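Local coordinates for NikO protein (Streptomyces tendae, PDB 4FQD) that is an enolpyruvyl transferase essential in nikkomycin biosynthesis, belonging to the EPSP synthase family and its MurA subfamily, at residues Thr270-Gly275 and Val318-Leu323; Gly275-Asp280 and Ala348-Tyr353; Cys395-Pro400 and Ala419-Gly424. The protein carries 4 engineered substitutions. All blocks are in the same frame, centred on the assembly; numbering follows the deposited sequence.

Contact 1 of 3, residues Thr270-Gly275 and Val318-Leu323; sequences TWICAG and VTAHPL
Ala-320 and Ile-272 make the apolar half of this contact. The methyl of Ala-320 points toward the helix and meets backbone before side chain: its CB stands 3.9 Å from Ile-272 CA and 4.0 Å from Ile-272 O. The branch methyl of Ile-272 also comes near, CG2 being 4.2 Å from Ala-320 CB. CG1 of Ile-272 is set beside the backbone N (chi1 -68°), and the side chain also packs on Ile-285 in the neighbouring strand. Gly-275, one turn further on, faces the same alanine without a side chain; a CB built on it would fall only about 3.1 Å from Ala-320 CB, a tight fit.

This is a helix lying on a sheet in the beta/alpha inverse barrel. Helix 265-278 rests on strand 317-320, an inner strand of its sheet, whose Ala-320 is tied by backbone hydrogen bonding to Leu-283.

The polar side of the contact is slight. Gly-275 O approaches Pro-322 as the chain runs on past the strand, with a CA-H...O contact of 3.5 Å from Pro-322 CA, bent to 126° at the hydrogen. The proline ring lies against the same oxygen, Pro-322 CG being 3.7 Å from Gly-275 O. His-321 points its CB away from the helix, and its NE2 is hydrogen-bonded to Asp-312.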
loop_
_atom_site.group_PDB
_atom_site.type_symbol
_atom_site.label_atom_id
_atom_site.label_comp_id
_atom_site.label_asym_id
_atom_site.label_seq_id
_atom_site.Cartn_x
_atom_site.Cartn_y
_atom_site.Cartn_z
ATOM N N THR A 270 -5.476 -20.578 1.459
ATOM C CA THR A 270 -5.009 -21.343 2.610
ATOM C C THR A 270 -4.207 -22.574 2.194
ATOM O O THR A 270 -3.162 -22.866 2.771
ATOM C CB THR A 270 -6.187 -21.785 3.502
ATOM O OG1 THR A 270 -6.943 -20.636 3.902
ATOM C CG2 THR A 270 -5.680 -22.509 4.740
ATOM N N TRP A 271 -4.698 -23.287 1.186
ATOM C CA TRP A 271 -4.033 -24.501 0.727
ATOM C C TRP A 271 -2.762 -24.212 -0.067
ATOM O O TRP A 271 -1.801 -24.980 -0.012
ATOM C CB TRP A 271 -4.990 -25.374 -0.089
ATOM C CG TRP A 271 -6.034 -26.046 0.744
ATOM C CD1 TRP A 271 -7.386 -25.891 0.647
ATOM C CD2 TRP A 271 -5.813 -26.973 1.812
ATOM N NE1 TRP A 271 -8.020 -26.669 1.585
ATOM C CE2 TRP A 271 -7.075 -27.344 2.313
ATOM C CE3 TRP A 271 -4.668 -27.531 2.392
ATOM C CZ2 TRP A 271 -7.227 -28.243 3.365
ATOM C CZ3 TRP A 271 -4.820 -28.423 3.435
ATOM C CH2 TRP A 271 -6.090 -28.771 3.911
ATOM N N ILE A 272 -2.762 -23.107 -0.805
ATOM C CA ILE A 272 -1.570 -22.678 -1.527
ATOM C C ILE A 272 -0.468 -22.336 -0.528
ATOM O O ILE A 272 0.691 -22.708 -0.714
ATOM C CB ILE A 272 -1.858 -21.463 -2.429
ATOM C CG1 ILE A 272 -2.788 -21.864 -3.577
ATOM C CG2 ILE A 272 -0.566 -20.885 -2.983
ATOM C CD1 ILE A 272 -3.200 -20.707 -4.463
ATOM N N CYS A 273 -0.846 -21.639 0.540
ATOM C CA CYS A 273 0.083 -21.304 1.611
ATOM C C CYS A 273 0.624 -22.568 2.271
ATOM O O CYS A 273 1.810 -22.655 2.589
ATOM C CB CYS A 273 -0.603 -20.420 2.654
ATOM S SG CYS A 273 0.420 -20.028 4.094
ATOM N N ALA A 274 -0.253 -23.546 2.466
ATOM C CA ALA A 274 0.126 -24.809 3.090
ATOM C C ALA A 274 1.038 -25.633 2.186
ATOM O O ALA A 274 2.026 -26.206 2.646
ATOM C CB ALA A 274 -1.115 -25.607 3.464
ATOM N N GLY A 275 0.701 -25.690 0.901
ATOM C CA GLY A 275 1.478 -26.453 -0.060
ATOM C C GLY A 275 2.889 -25.925 -0.243
ATOM O O GLY A 275 3.836 -26.696 -0.392
ATOM N N VAL A 318 -5.642 -26.615 -9.109
ATOM C CA VAL A 318 -4.418 -25.826 -9.097
ATOM C C VAL A 318 -3.343 -26.593 -8.337
ATOM O O VAL A 318 -3.647 -27.400 -7.458
ATOM C CB VAL A 318 -4.616 -24.432 -8.462
ATOM C CG1 VAL A 318 -5.672 -23.650 -9.226
ATOM C CG2 VAL A 318 -4.990 -24.553 -6.994
ATOM N N THR A 319 -2.086 -26.351 -8.689
ATOM C CA THR A 319 -0.982 -27.070 -8.074
ATOM C C THR A 319 0.022 -26.116 -7.436
ATOM O O THR A 319 0.683 -25.342 -8.127
ATOM C CB THR A 319 -0.267 -27.974 -9.092
ATOM O OG1 THR A 319 -1.165 -28.998 -9.536
ATOM C CG2 THR A 319 0.950 -28.620 -8.463
ATOM N N ALA A 320 0.124 -26.177 -6.112
ATOM C CA ALA A 320 1.042 -25.320 -5.373
ATOM C C ALA A 320 2.351 -26.046 -5.082
ATOM O O ALA A 320 2.355 -27.127 -4.492
ATOM C CB ALA A 320 0.397 -24.841 -4.083
ATOM N N HIS A 321 3.459 -25.445 -5.500
ATOM C CA HIS A 321 4.773 -26.059 -5.344
ATOM C C HIS A 321 5.471 -25.597 -4.071
ATOM O O HIS A 321 5.451 -24.411 -3.740
ATOM C CB HIS A 321 5.654 -25.754 -6.557
ATOM C CG HIS A 321 5.151 -26.349 -7.836
ATOM N ND1 HIS A 321 5.851 -27.306 -8.536
ATOM C CD2 HIS A 321 4.017 -26.123 -8.539
ATOM C CE1 HIS A 321 5.172 -27.645 -9.617
ATOM N NE2 HIS A 321 4.053 -26.941 -9.642
ATOM N N PRO A 322 6.092 -26.541 -3.349
ATOM C CA PRO A 322 6.881 -26.234 -2.152
ATOM C C PRO A 322 8.055 -25.317 -2.478
ATOM O O PRO A 322 8.413 -25.164 -3.647
ATOM C CB PRO A 322 7.398 -27.607 -1.714
ATOM C CG PRO A 322 6.421 -28.576 -2.281
ATOM C CD PRO A 322 6.006 -27.990 -3.594
ATOM N N LEU A 323 8.645 -24.718 -1.449
ATOM C CA LEU A 323 9.777 -23.815 -1.627
ATOM C C LEU A 323 10.978 -24.506 -2.263
ATOM O O LEU A 323 11.333 -25.626 -1.896
ATOM C CB LEU A 323 10.187 -23.203 -0.286
ATOM C CG LEU A 323 9.238 -22.162 0.308
ATOM C CD1 LEU A 323 9.758 -21.674 1.649
ATOM C CD2 LEU A 323 9.065 -21.002 -0.656
#

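Contact 2 of 3, residues Gly275-Asp280 and Ala348-Tyr353; sequences GVLLAD and ALLGAY
Leu-277 pushes its two methyls into a pocket made by Tyr-353, Leu-350 and Leu-349. CD2 of Leu-277 sits over the middle of the tyrosine ring, 3.6 Å from its centroid and 13° off the normal, a clear CH-pi contact. The other methyl lies on the same side of the ring plane but beyond its outline: Leu-277 CD1 is 3.6 Å from Tyr-353 CE1, 3.7 Å from Leu-350 CD2 and 3.8 Å from Leu-349 CG. CG of Leu-277 lies beside the backbone N (chi1 -58°), and the extended chi2 carries CD1 outward to these partners. The edge of the ring meets Leu-349 O in its plane. An alanine in place of Tyr-353 would probably leave Leu-277 CD2 without the ring face beneath it and open a gap beside CD1.

Packing slackens toward Val-276, which crosses Leu-350 at about a right angle, with Val-276 CG1 4.1 Å from Leu-350 CD2. Further along, Asp-280 is exposed to solvent, well away from the second helix. Leu-350 also touches Leu-304 and Met-307 of helix 298-307, and Leu-349 touches helix 409-419, so the leucines belong to a helix-to-helix interior of the kind found in the inverse barrel of this family.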
loop_
_atom_site.group_PDB
_atom_site.type_symbol
_atom_site.label_atom_id
_atom_site.label_comp_id
_atom_site.label_asym_id
_atom_site.label_seq_id
_atom_site.Cartn_x
_atom_site.Cartn_y
_atom_site.Cartn_z
ATOM N N GLY A 275 0.701 -25.690 0.901
ATOM C CA GLY A 275 1.478 -26.453 -0.060
ATOM C C GLY A 275 2.889 -25.925 -0.243
ATOM O O GLY A 275 3.836 -26.696 -0.392
ATOM N N VAL A 276 3.029 -24.604 -0.227
ATOM C CA VAL A 276 4.328 -23.966 -0.410
ATOM C C VAL A 276 5.248 -24.191 0.791
ATOM O O VAL A 276 6.449 -24.420 0.631
ATOM C CB VAL A 276 4.171 -22.448 -0.675
ATOM C CG1 VAL A 276 5.506 -21.731 -0.562
ATOM C CG2 VAL A 276 3.554 -22.210 -2.045
ATOM N N LEU A 277 4.677 -24.151 1.990
ATOM C CA LEU A 277 5.476 -24.159 3.213
ATOM C C LEU A 277 5.543 -25.505 3.936
ATOM O O LEU A 277 6.474 -25.749 4.702
ATOM C CB LEU A 277 4.967 -23.086 4.180
ATOM C CG LEU A 277 4.963 -21.650 3.654
ATOM C CD1 LEU A 277 4.437 -20.690 4.710
ATOM C CD2 LEU A 277 6.354 -21.242 3.193
ATOM N N LEU A 278 4.567 -26.377 3.699
ATOM C CA LEU A 278 4.466 -27.611 4.477
ATOM C C LEU A 278 4.616 -28.896 3.665
ATOM O O LEU A 278 4.921 -29.949 4.221
ATOM C CB LEU A 278 3.151 -27.639 5.263
ATOM C CG LEU A 278 2.902 -26.452 6.196
ATOM C CD1 LEU A 278 1.548 -26.581 6.880
ATOM C CD2 LEU A 278 4.019 -26.324 7.223
ATOM N N ALA A 279 4.400 -28.814 2.356
ATOM C CA ALA A 279 4.464 -29.998 1.505
ATOM C C ALA A 279 5.875 -30.264 0.986
ATOM O O ALA A 279 6.705 -29.357 0.928
ATOM C CB ALA A 279 3.485 -29.873 0.346
ATOM N N ASP A 280 6.143 -31.514 0.618
ATOM C CA ASP A 280 7.431 -31.880 0.033
ATOM C C ASP A 280 7.272 -32.242 -1.441
ATOM O O ASP A 280 8.254 -32.385 -2.169
ATOM C CB ASP A 280 8.081 -33.029 0.808
ATOM C CG ASP A 280 7.198 -34.252 0.884
ATOM O OD1 ASP A 280 5.974 -34.108 0.690
ATOM O OD2 ASP A 280 7.721 -35.355 1.143
ATOM N N ALA A 348 1.212 -12.992 5.144
ATOM C CA ALA A 348 2.136 -12.588 6.196
ATOM C C ALA A 348 3.039 -13.753 6.578
ATOM O O ALA A 348 4.233 -13.574 6.816
ATOM C CB ALA A 348 1.372 -12.087 7.410
ATOM N N LEU A 349 2.460 -14.947 6.636
ATOM C CA LEU A 349 3.218 -16.150 6.960
ATOM C C LEU A 349 4.220 -16.467 5.855
ATOM O O LEU A 349 5.349 -16.877 6.128
ATOM C CB LEU A 349 2.276 -17.336 7.178
ATOM C CG LEU A 349 2.932 -18.675 7.519
ATOM C CD1 LEU A 349 3.847 -18.537 8.726
ATOM C CD2 LEU A 349 1.874 -19.739 7.763
ATOM N N LEU A 350 3.801 -16.273 4.608
ATOM C CA LEU A 350 4.684 -16.466 3.465
ATOM C C LEU A 350 5.821 -15.451 3.486
ATOM O O LEU A 350 6.932 -15.741 3.042
ATOM C CB LEU A 350 3.903 -16.346 2.155
ATOM C CG LEU A 350 2.934 -17.482 1.819
ATOM C CD1 LEU A 350 2.088 -17.122 0.609
ATOM C CD2 LEU A 350 3.696 -18.775 1.574
ATOM N N GLY A 351 5.534 -14.262 4.008
ATOM C CA GLY A 351 6.524 -13.207 4.104
ATOM C C GLY A 351 7.647 -13.544 5.066
ATOM O O GLY A 351 8.754 -13.017 4.952
ATOM N N ALA A 352 7.362 -14.431 6.015
ATOM C CA ALA A 352 8.360 -14.869 6.984
ATOM C C ALA A 352 9.442 -15.710 6.314
ATOM O O ALA A 352 10.520 -15.911 6.872
ATOM C CB ALA A 352 7.700 -15.650 8.110
ATOM N N TYR A 353 9.145 -16.197 5.114
ATOM C CA TYR A 353 10.088 -17.006 4.354
ATOM C C TYR A 353 10.727 -16.197 3.231
ATOM O O TYR A 353 11.545 -16.714 2.469
ATOM C CB TYR A 353 9.393 -18.244 3.787
ATOM C CG TYR A 353 8.986 -19.253 4.836
ATOM C CD1 TYR A 353 7.842 -19.067 5.601
ATOM C CD2 TYR A 353 9.744 -20.396 5.058
ATOM C CE1 TYR A 353 7.466 -19.987 6.562
ATOM C CE2 TYR A 353 9.376 -21.323 6.015
ATOM C CZ TYR A 353 8.236 -21.114 6.764
ATOM O OH TYR A 353 7.866 -22.034 7.717
#

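Contact 3 of 3, residues Cys395-Pro400 and Ala419-Gly424; sequences CPPHRP and ALAVPG
Gly-424 N reaches back to Val-422 O at 2.7 Å, closing the inverse gamma turn centred on Pro-423. Val-422, the first residue of the turn, drives its two methyls into the facing segment. CG1, anti to the backbone N (chi1 172°), approaches two carbonyls, with His-398 O at 3.3 Å and Arg-399 O at 3.6 Å from Val-422 CG1. Val-422 CG2 lies 3.9 Å from Pro-397 CB. That proline ring also leans on Ala-421, with Pro-397 CG 4.1 Å from Ala-421 CB.

Pro-400 takes over at the far end, its CB 3.8 Å from Gly-424 CA and also meeting Val-422 CG1; a CB on that glycine would clash. The touching parts run in nearly the same direction, 16° apart, just before strands 402-405 and 425-429, parallel neighbours in one sheet. His-398 turns its CB away from Val-422 and braces its own loop, ND1 donating to Pro-396 O at 3.1 Å, almost straight and in the ring plane.

Apolar groups thus meet apolar groups or backbone, so van der Waals packing rather than directed bonds joins the segments, whose backbone hydrogen bonds stay within one or reach neighbours such as Leu-378 and Gly-20.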
loop_
_atom_site.group_PDB
_atom_site.type_symbol
_atom_site.label_atom_id
_atom_site.label_comp_id
_atom_site.label_asym_id
_atom_site.label_seq_id
_atom_site.Cartn_x
_atom_site.Cartn_y
_atom_site.Cartn_z
ATOM N N CYS A 395 12.265 -14.968 8.760
ATOM C CA CYS A 395 12.001 -15.278 10.159
ATOM C C CYS A 395 10.983 -16.408 10.294
ATOM O O CYS A 395 9.913 -16.216 10.871
ATOM C CB CYS A 395 11.503 -14.032 10.895
ATOM S SG CYS A 395 10.061 -13.244 10.138
ATOM N N PRO A 396 11.320 -17.600 9.773
ATOM C CA PRO A 396 10.362 -18.710 9.798
ATOM C C PRO A 396 10.109 -19.197 11.218
ATOM O O PRO A 396 11.014 -19.137 12.050
ATOM C CB PRO A 396 11.069 -19.793 8.981
ATOM C CG PRO A 396 12.514 -19.508 9.163
ATOM C CD PRO A 396 12.633 -18.015 9.249
ATOM N N PRO A 397 8.883 -19.667 11.497
ATOM C CA PRO A 397 8.522 -20.168 12.828
ATOM C C PRO A 397 9.338 -21.405 13.188
ATOM O O PRO A 397 9.500 -22.295 12.352
ATOM C CB PRO A 397 7.041 -20.529 12.675
ATOM C CG PRO A 397 6.851 -20.757 11.212
ATOM C CD PRO A 397 7.772 -19.789 10.538
ATOM N N HIS A 398 9.847 -21.457 14.415
ATOM C CA HIS A 398 10.703 -22.563 14.826
ATOM C C HIS A 398 10.578 -22.898 16.310
ATOM O O HIS A 398 10.855 -24.024 16.718
ATOM C CB HIS A 398 12.165 -22.264 14.476
ATOM C CG HIS A 398 12.724 -21.067 15.180
ATOM N ND1 HIS A 398 12.570 -19.783 14.704
ATOM C CD2 HIS A 398 13.441 -20.959 16.325
ATOM C CE1 HIS A 398 13.164 -18.935 15.525
ATOM N NE2 HIS A 398 13.700 -19.625 16.517
ATOM N N ARG A 399 10.160 -21.924 17.111
ATOM C CA ARG A 399 10.073 -22.107 18.558
ATOM C C ARG A 399 8.916 -23.018 18.965
ATOM O O ARG A 399 7.755 -22.710 18.698
ATOM C CB ARG A 399 9.949 -20.753 19.260
ATOM C CG ARG A 399 11.137 -19.835 19.034
ATOM C CD ARG A 399 10.882 -18.450 19.601
ATOM N NE ARG A 399 11.987 -17.538 19.322
ATOM C CZ ARG A 399 11.938 -16.225 19.519
ATOM N NH1 ARG A 399 10.834 -15.663 19.994
ATOM N NH2 ARG A 399 12.992 -15.471 19.236
ATOM N N PRO A 400 9.235 -24.150 19.613
ATOM C CA PRO A 400 8.235 -25.103 20.097
ATOM C C PRO A 400 7.868 -24.854 21.558
ATOM O O PRO A 400 8.483 -24.018 22.219
ATOM C CB PRO A 400 8.968 -26.435 19.976
ATOM C CG PRO A 400 10.385 -26.079 20.297
ATOM C CD PRO A 400 10.605 -24.667 19.791
ATOM N N ALA A 419 2.347 -23.596 13.022
ATOM C CA ALA A 419 2.687 -24.574 14.050
ATOM C C ALA A 419 3.168 -25.882 13.431
ATOM O O ALA A 419 4.037 -26.558 13.984
ATOM C CB ALA A 419 1.496 -24.824 14.959
ATOM N N LEU A 420 2.601 -26.233 12.282
ATOM C CA LEU A 420 2.970 -27.461 11.585
ATOM C C LEU A 420 4.384 -27.390 11.012
ATOM O O LEU A 420 4.962 -28.410 10.634
ATOM C CB LEU A 420 1.963 -27.773 10.476
ATOM C CG LEU A 420 0.586 -28.258 10.929
ATOM C CD1 LEU A 420 -0.376 -28.326 9.753
ATOM C CD2 LEU A 420 0.696 -29.613 11.612
ATOM N N ALA A 421 4.936 -26.183 10.946
ATOM C CA ALA A 421 6.295 -25.993 10.455
ATOM C C ALA A 421 7.309 -26.158 11.582
ATOM O O ALA A 421 8.466 -26.499 11.343
ATOM C CB ALA A 421 6.438 -24.625 9.809
ATOM N N VAL A 422 6.863 -25.919 12.811
ATOM C CA VAL A 422 7.732 -26.000 13.980
ATOM C C VAL A 422 7.999 -27.444 14.398
ATOM O O VAL A 422 7.070 -28.178 14.734
ATOM C CB VAL A 422 7.131 -25.238 15.178
ATOM C CG1 VAL A 422 7.947 -25.492 16.435
ATOM C CG2 VAL A 422 7.048 -23.751 14.874
ATOM N N PRO A 423 9.277 -27.850 14.388
ATOM C CA PRO A 423 9.668 -29.212 14.771
ATOM C C PRO A 423 9.547 -29.441 16.277
ATOM O O PRO A 423 10.556 -29.597 16.963
ATOM C CB PRO A 423 11.135 -29.281 14.340
ATOM C CG PRO A 423 11.610 -27.872 14.426
ATOM C CD PRO A 423 10.438 -27.023 14.019
ATOM N N GLY A 424 8.317 -29.464 16.778
ATOM C CA GLY A 424 8.074 -29.656 18.196
ATOM C C GLY A 424 6.597 -29.603 18.532
ATOM O O GLY A 424 5.748 -29.681 17.644
#

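In the fold
The three contacts lie on the same side of the chain's centre. Contacts 1 and 2 share helix 265-278 and meet at Gly-275, their centres about 8 Å apart; their segments alternate along the sequence, and a probable hydrogen bond from Leu-323 N to Val-276 O, 3.0 Å, stitches them together. Contact 3 comes later in the chain, its centre about 11 Å from that of contact 2 and 18 Å from that of contact 1. Tyr-353 bridges the gap, its OH packing on Pro-397 and Ala-421, while Ala-352 O probably accepts a hydrogen bond from Cys-395 N. The helix thus lies between the sheet holding strand 317-320 and helix 344-351, with the loops of contact 3 following beyond.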